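Local coordinates for protein glycosyltransferase (Streptomyces viridochromogenes, PDB 2IUY) that probably transfers a sugar from a nucleotide donor during the biosynthesis of the antibiotic avilamycin A, as a retaining GT-B glycosyltransferase of family GT4, at residues A[20-24]-A[25-29]; A[38-41]-A[42-46]; A[322-325]-A[326-329]. All coordinates share one frame; numbering follows the deposited sequence.

Contact 1 of 3, residues A[20-24]-A[25-29]; sequences AWISV and PPQGY
Ser-23 meets the following segment with both its backbone N and its hydroxyl. The N-H of Ser-23 points almost straight at OE1 of Gln-27, 3.0 Å away, with an angle of 173° at the hydrogen. It reaches that oxygen from above the carbonyl plane of the amide, not along a lone pair. The hydroxyl OG of Ser-23 donates to the backbone O of Pro-25 at 2.7 Å. It can do so because chi1 (73°) sets OG between the backbone N and the carbonyl carbon, on the inner side of the turn. The peptide bond between Val-24 and Pro-25 is cis, and Ser-23 to Pro-26 form a type VIb turn. The O of Ser-23 lies 3.1 Å from CA of Pro-26, a CA-H...O contact. The turn belongs to the loop between strand 5-9 and helix 31-45, in one Rossmann-like domain of the GT-B fold. That loop runs on to Tyr-29 and Gly-30, which contact UDP when it is bound; none is present in this chain. Ser-23 and Val-24 are buried, and Trp-34 of the helix packs on both prolines. CG2 of Ile-22 touches CB of Pro-26 at 3.6 Å. In contrast, Gln-27, on the solvent side, bends at chi2 (91°) and folds its amide back over Ser-23. A bound MES molecule, probably from the crystallisation liquor, lies near this side chain.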
loop_
_atom_site.group_PDB
_atom_site.type_symbol
_atom_site.label_atom_id
_atom_site.label_comp_id
_atom_site.label_asym_id
_atom_site.label_seq_id
_atom_site.Cartn_x
_atom_site.Cartn_y
_atom_site.Cartn_z
ATOM N N ALA A 20 4.773 19.427 10.490
ATOM C CA ALA A 20 4.604 18.120 11.127
ATOM C C ALA A 20 4.944 16.990 10.147
ATOM O O ALA A 20 4.748 17.135 8.947
ATOM C CB ALA A 20 3.169 17.952 11.602
ATOM N N TRP A 21 5.416 15.868 10.679
ATOM C CA TRP A 21 5.733 14.668 9.899
ATOM C C TRP A 21 4.469 13.840 9.833
ATOM O O TRP A 21 3.698 13.805 10.776
ATOM C CB TRP A 21 6.870 13.883 10.581
ATOM C CG TRP A 21 8.173 14.659 10.512
ATOM C CD1 TRP A 21 8.712 15.436 11.499
ATOM C CD2 TRP A 21 9.005 14.836 9.370
ATOM N NE1 TRP A 21 9.851 16.058 11.055
ATOM C CE2 TRP A 21 10.061 15.700 9.752
ATOM C CE3 TRP A 21 8.987 14.326 8.058
ATOM C CZ2 TRP A 21 11.085 16.056 8.879
ATOM C CZ3 TRP A 21 9.998 14.691 7.192
ATOM C CH2 TRP A 21 11.036 15.555 7.603
ATOM N N ILE A 22 4.246 13.188 8.706
ATOM C CA ILE A 22 3.124 12.262 8.582
ATOM C C ILE A 22 3.423 11.110 9.541
ATOM O O ILE A 22 4.577 10.689 9.671
ATOM C CB ILE A 22 2.949 11.793 7.114
ATOM C CG1 ILE A 22 2.516 12.993 6.211
ATOM C CG2 ILE A 22 1.909 10.623 7.027
ATOM C CD1 ILE A 22 2.513 12.686 4.685
ATOM N N SER A 23 2.406 10.625 10.231
ATOM C CA SER A 23 2.597 9.537 11.183
ATOM C C SER A 23 2.405 8.139 10.572
ATOM O O SER A 23 2.023 7.973 9.401
ATOM C CB SER A 23 1.702 9.754 12.432
ATOM O OG SER A 23 0.330 9.493 12.074
ATOM N N VAL A 24 2.716 7.122 11.364
ATOM C CA VAL A 24 2.425 5.766 11.019
ATOM C C VAL A 24 1.566 5.194 12.124
ATOM O O VAL A 24 2.016 5.127 13.276
ATOM C CB VAL A 24 3.751 4.934 10.887
ATOM C CG1 VAL A 24 3.472 3.383 10.991
ATOM C CG2 VAL A 24 4.463 5.273 9.605
ATOM N N PRO A 25 0.314 4.807 11.815
ATOM C CA PRO A 25 -0.347 4.926 10.532
ATOM C C PRO A 25 -0.686 6.393 10.278
ATOM O O PRO A 25 -0.702 7.204 11.225
ATOM C CB PRO A 25 -1.614 4.066 10.713
ATOM C CG PRO A 25 -1.903 4.125 12.126
ATOM C CD PRO A 25 -0.593 4.267 12.852
ATOM N N PRO A 26 -0.900 6.755 9.000
ATOM C CA PRO A 26 -0.980 8.166 8.725
ATOM C C PRO A 26 -2.355 8.734 9.085
ATOM O O PRO A 26 -3.359 8.007 9.106
ATOM C CB PRO A 26 -0.765 8.214 7.210
ATOM C CG PRO A 26 -1.374 6.959 6.725
ATOM C CD PRO A 26 -1.076 5.941 7.782
ATOM N N GLN A 27 -2.394 10.037 9.361
ATOM C CA GLN A 27 -3.662 10.722 9.660
ATOM C C GLN A 27 -4.540 10.801 8.376
ATOM O O GLN A 27 -5.761 10.596 8.409
ATOM C CB GLN A 27 -3.362 12.123 10.258
ATOM C CG GLN A 27 -2.158 12.153 11.275
ATOM C CD GLN A 27 -0.715 12.451 10.669
ATOM O OE1 GLN A 27 -0.285 11.913 9.631
ATOM N NE2 GLN A 27 0.036 13.305 11.394
ATOM N N GLY A 28 -3.910 11.040 7.241
ATOM C CA GLY A 28 -4.660 11.159 5.990
ATOM C C GLY A 28 -4.162 10.193 4.922
ATOM O O GLY A 28 -4.032 8.988 5.177
ATOM N N TYR A 29 -3.855 10.715 3.731
ATOM C CA TYR A 29 -3.444 9.870 2.636
ATOM C C TYR A 29 -1.959 9.462 2.802
ATOM O O TYR A 29 -1.101 10.271 3.161
ATOM C CB TYR A 29 -3.728 10.537 1.261
ATOM C CG TYR A 29 -2.848 10.004 0.146
ATOM C CD1 TYR A 29 -3.252 8.908 -0.657
ATOM C CD2 TYR A 29 -1.590 10.561 -0.077
ATOM C CE1 TYR A 29 -2.395 8.384 -1.679
ATOM C CE2 TYR A 29 -0.744 10.081 -1.082
ATOM C CZ TYR A 29 -1.134 8.996 -1.884
ATOM O OH TYR A 29 -0.228 8.583 -2.879
#

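Contact 2 of 3, residues A[38-41]-A[42-46]; sequences NLMD and GLLEL
Met-40, a selenomethionine, runs alongside Leu-44 one helical turn on. CG of Met-40 touches CD1 of Leu-44 at 3.8 Å. CG of Leu-44 also sits against the backbone O of Met-40, 3.2 Å away. That oxygen accepts the N-H of Leu-44 at 3.0 Å, with an angle of 169° at the hydrogen. Leu-39 and Leu-43 form a second pair, with CG of Leu-39 4.0 Å from CD1 of Leu-43. Here the side chains cross at a slant. A chi1 of -69° holds CG of Leu-43 beside its own N, and so brings it within 3.5 Å of the O of Leu-39. Both pairs are on helix 31-45, which connects strands 5-9 and 49-53 in a beta-alpha-beta crossover. Met-40, Leu-43 and Leu-44 all reach Val-50 of the second strand, and Leu-39 and Met-40 reach Leu-8 of the first. Polar groups occupy other parts of the helix surface. Asp-41 forms a salt bridge with Arg-151, and OD1 of Asn-38 accepts a hydrogen bond from the backbone N-H of Asp-148. Glu-45 is exposed. Its backbone N bonds to the O of Asp-41 at 2.9 Å, and its OE1 is hydrogen-bonded to NE2 of His-321.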
loop_
_atom_site.group_PDB
_atom_site.type_symbol
_atom_site.label_atom_id
_atom_site.label_comp_id
_atom_site.label_asym_id
_atom_site.label_seq_id
_atom_site.Cartn_x
_atom_site.Cartn_y
_atom_site.Cartn_z
ATOM N N ASN A 38 1.097 -1.882 9.288
ATOM C CA ASN A 38 0.623 -3.233 9.214
ATOM C C ASN A 38 1.786 -4.229 9.391
ATOM O O ASN A 38 1.651 -5.262 10.105
ATOM C CB ASN A 38 -0.096 -3.494 7.850
ATOM C CG ASN A 38 -1.497 -2.899 7.805
ATOM O OD1 ASN A 38 -2.365 -3.227 8.636
ATOM N ND2 ASN A 38 -1.746 -2.068 6.798
ATOM N N LEU A 39 2.902 -3.907 8.747
ATOM C CA LEU A 39 4.176 -4.632 8.939
ATOM C C LEU A 39 4.613 -4.651 10.408
ATOM O O LEU A 39 4.935 -5.703 10.971
ATOM C CB LEU A 39 5.308 -4.078 8.030
ATOM C CG LEU A 39 6.655 -4.830 8.221
ATOM C CD1 LEU A 39 6.483 -6.373 8.087
ATOM C CD2 LEU A 39 7.779 -4.360 7.344
HETATM N N MSE A 40 4.637 -3.470 10.993
HETATM C CA MSE A 40 5.051 -3.269 12.365
HETATM C C MSE A 40 4.216 -4.107 13.356
HETATM O O MSE A 40 4.741 -4.628 14.328
HETATM C CB MSE A 40 4.898 -1.778 12.651
HETATM C CG MSE A 40 4.974 -1.380 14.087
HETATM SE SE MSE A 40 4.670 0.558 14.151
HETATM C CE MSE A 40 2.688 0.563 14.123
ATOM N N ASP A 41 2.901 -4.172 13.124
ATOM C CA ASP A 41 1.973 -4.930 13.976
ATOM C C ASP A 41 2.358 -6.400 13.915
ATOM O O ASP A 41 2.391 -7.082 14.932
ATOM C CB ASP A 41 0.539 -4.809 13.459
ATOM C CG ASP A 41 -0.079 -3.457 13.726
ATOM O OD1 ASP A 41 0.584 -2.577 14.333
ATOM O OD2 ASP A 41 -1.245 -3.286 13.296
ATOM N N GLY A 42 2.632 -6.895 12.712
ATOM C CA GLY A 42 3.112 -8.307 12.536
ATOM C C GLY A 42 4.372 -8.626 13.350
ATOM O O GLY A 42 4.397 -9.624 14.094
ATOM N N LEU A 43 5.402 -7.784 13.201
ATOM C CA LEU A 43 6.698 -7.948 13.840
ATOM C C LEU A 43 6.579 -7.935 15.376
ATOM O O LEU A 43 7.193 -8.728 16.015
ATOM C CB LEU A 43 7.661 -6.833 13.385
ATOM C CG LEU A 43 8.100 -6.937 11.911
ATOM C CD1 LEU A 43 8.812 -5.702 11.491
ATOM C CD2 LEU A 43 8.969 -8.256 11.705
ATOM N N LEU A 44 5.813 -6.982 15.917
ATOM C CA LEU A 44 5.510 -6.875 17.321
ATOM C C LEU A 44 4.741 -8.096 17.823
ATOM O O LEU A 44 5.001 -8.573 18.926
ATOM C CB LEU A 44 4.721 -5.579 17.585
ATOM C CG LEU A 44 5.462 -4.230 17.398
ATOM C CD1 LEU A 44 4.443 -3.050 17.493
ATOM C CD2 LEU A 44 6.649 -4.080 18.407
ATOM N N GLU A 45 3.775 -8.595 17.039
ATOM C CA GLU A 45 3.000 -9.761 17.454
ATOM C C GLU A 45 3.906 -10.981 17.514
ATOM O O GLU A 45 3.700 -11.896 18.338
ATOM C CB GLU A 45 1.860 -10.044 16.475
ATOM C CG GLU A 45 0.563 -10.522 17.138
ATOM C CD GLU A 45 -0.654 -10.289 16.237
ATOM O OE1 GLU A 45 -1.032 -9.113 16.007
ATOM O OE2 GLU A 45 -1.247 -11.282 15.773
ATOM N N LEU A 46 4.888 -11.015 16.624
ATOM C CA LEU A 46 5.901 -12.095 16.631
ATOM C C LEU A 46 6.926 -12.018 17.741
ATOM O O LEU A 46 7.725 -12.932 17.865
ATOM C CB LEU A 46 6.638 -12.168 15.292
ATOM C CG LEU A 46 5.776 -12.597 14.112
ATOM C CD1 LEU A 46 6.428 -12.217 12.814
ATOM C CD2 LEU A 46 5.394 -14.120 14.162
#

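Contact 3 of 3, residues A[322-325]-A[326-329]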
loop_
_atom_site.group_PDB
_atom_site.type_symbol
_atom_site.label_atom_id
_atom_site.label_comp_id
_atom_site.label_asym_id
_atom_site.label_seq_id
_atom_site.Cartn_x
_atom_site.Cartn_y
_atom_site.Cartn_z
ATOM N N VAL A 322 0.844 -11.260 10.075
ATOM C CA VAL A 322 1.772 -12.160 10.784
ATOM C C VAL A 322 2.481 -13.057 9.787
ATOM O O VAL A 322 3.701 -13.294 9.907
ATOM C CB VAL A 322 1.034 -13.003 11.934
ATOM C CG1 VAL A 322 1.888 -14.167 12.439
ATOM C CG2 VAL A 322 0.625 -12.102 13.118
ATOM N N THR A 323 1.725 -13.551 8.805
ATOM C CA THR A 323 2.312 -14.327 7.715
ATOM C C THR A 323 3.371 -13.535 6.928
ATOM O O THR A 323 4.422 -14.075 6.598
ATOM C CB THR A 323 1.269 -15.020 6.715
ATOM O OG1 THR A 323 1.992 -15.921 5.851
ATOM C CG2 THR A 323 0.649 -14.041 5.773
ATOM N N ILE A 324 3.057 -12.282 6.606
ATOM C CA ILE A 324 3.985 -11.414 5.873
ATOM C C ILE A 324 5.164 -10.993 6.746
ATOM O O ILE A 324 6.292 -11.022 6.300
ATOM C CB ILE A 324 3.289 -10.147 5.363
ATOM C CG1 ILE A 324 2.199 -10.528 4.343
ATOM C CG2 ILE A 324 4.339 -9.133 4.754
ATOM C CD1 ILE A 324 2.720 -11.442 3.190
ATOM N N ALA A 325 4.894 -10.634 8.002
ATOM C CA ALA A 325 5.991 -10.336 8.918
ATOM C C ALA A 325 6.966 -11.515 9.064
ATOM O O ALA A 325 8.160 -11.314 9.140
ATOM C CB ALA A 325 5.473 -9.865 10.287
ATOM N N GLU A 326 6.462 -12.738 9.151
ATOM C CA GLU A 326 7.360 -13.879 9.331
ATOM C C GLU A 326 8.148 -14.137 8.060
ATOM O O GLU A 326 9.290 -14.476 8.111
ATOM C CB GLU A 326 6.632 -15.127 9.923
ATOM C CG GLU A 326 5.720 -15.915 9.007
ATOM C CD GLU A 326 4.870 -16.983 9.759
ATOM O OE1 GLU A 326 5.033 -17.114 11.010
ATOM O OE2 GLU A 326 4.026 -17.659 9.096
ATOM N N ARG A 327 7.565 -13.855 6.905
ATOM C CA ARG A 327 8.328 -13.832 5.657
ATOM C C ARG A 327 9.486 -12.837 5.647
ATOM O O ARG A 327 10.605 -13.188 5.251
ATOM C CB ARG A 327 7.403 -13.658 4.420
ATOM C CG ARG A 327 6.662 -14.962 4.155
ATOM C CD ARG A 327 5.535 -14.752 3.220
ATOM N NE ARG A 327 5.994 -14.431 1.853
ATOM C CZ ARG A 327 5.161 -14.362 0.813
ATOM N NH1 ARG A 327 3.851 -14.615 0.993
ATOM N NH2 ARG A 327 5.636 -14.077 -0.398
ATOM N N TYR A 328 9.235 -11.624 6.089
ATOM C CA TYR A 328 10.347 -10.691 6.289
ATOM C C TYR A 328 11.441 -11.137 7.267
ATOM O O TYR A 328 12.604 -11.005 6.947
ATOM C CB TYR A 328 9.835 -9.304 6.682
ATOM C CG TYR A 328 9.362 -8.540 5.494
ATOM C CD1 TYR A 328 10.272 -8.140 4.518
ATOM C CD2 TYR A 328 7.999 -8.222 5.324
ATOM C CE1 TYR A 328 9.864 -7.393 3.424
ATOM C CE2 TYR A 328 7.570 -7.495 4.222
ATOM C CZ TYR A 328 8.528 -7.078 3.287
ATOM O OH TYR A 328 8.165 -6.382 2.183
ATOM N N VAL A 329 11.051 -11.666 8.440
ATOM C CA VAL A 329 12.013 -12.166 9.417
ATOM C C VAL A 329 12.902 -13.234 8.804
ATOM O O VAL A 329 14.115 -13.248 9.043
ATOM C CB VAL A 329 11.297 -12.679 10.703
ATOM C CG1 VAL A 329 12.289 -13.365 11.689
ATOM C CG2 VAL A 329 10.558 -11.518 11.407
#
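Ile-324 lays its CG2 methyl against the CD2-CE2 side of the Tyr-328 ring, one turn on. CG2 of Ile-324 is 3.7 Å from CE2 of Tyr-328 and almost as close to CD2. The other branch of Ile-324 goes to Arg-327: chi1 of -64° sets CG1 beside the backbone N, and chi2 of -53° then turns CD1 toward the guanidinium. There CD1 of Ile-324 lies 4.0 Å from NH1 of Arg-327. Backbone bonds from each residue to the fourth one before it accompany these contacts. The N of Tyr-328 bonds to the O of Ile-324 at 3.0 Å, and the N of Val-329 to the O of Ala-325, also at 3.0 Å. On the exposed part of the turn, CG of Glu-326 rests 3.3 Å from the O of Thr-323. The residues belong to helix 321-336. Near the end of the chain it returns to the N-terminal domain, a known feature of GT-B enzymes, and Val-329 packs there on Leu-43 and Tyr-328 on Leu-39. The tyrosine OH is hydrogen-bonded to Ser-110 OG, and its ring meets that of His-89 with the planes at about 50°. Ile-324 packs on Ile-143 and Pro-146.

Overall arrangement
Contact 2 is the most buried of the three. Contacts 1 and 3 each combine buried and exposed residues. Contacts 2 and 3 lie on adjacent helices, with centres about 8 Å apart. CB of Ala-325 fits against Gly-42 and Leu-46, and Val-322 touches Glu-45. Contact 1 precedes helix 31-45, and its Val-24 packs loosely on Met-40. It does not touch contact 3, whose nearest atoms are about 13 Å away. The chemistry differs with place. Both helical contacts repeat backbone bonds and pair apolar side chains one turn apart. The loop has no such repeat and uses a serine, a glutamine and a cis proline beside the UDP site.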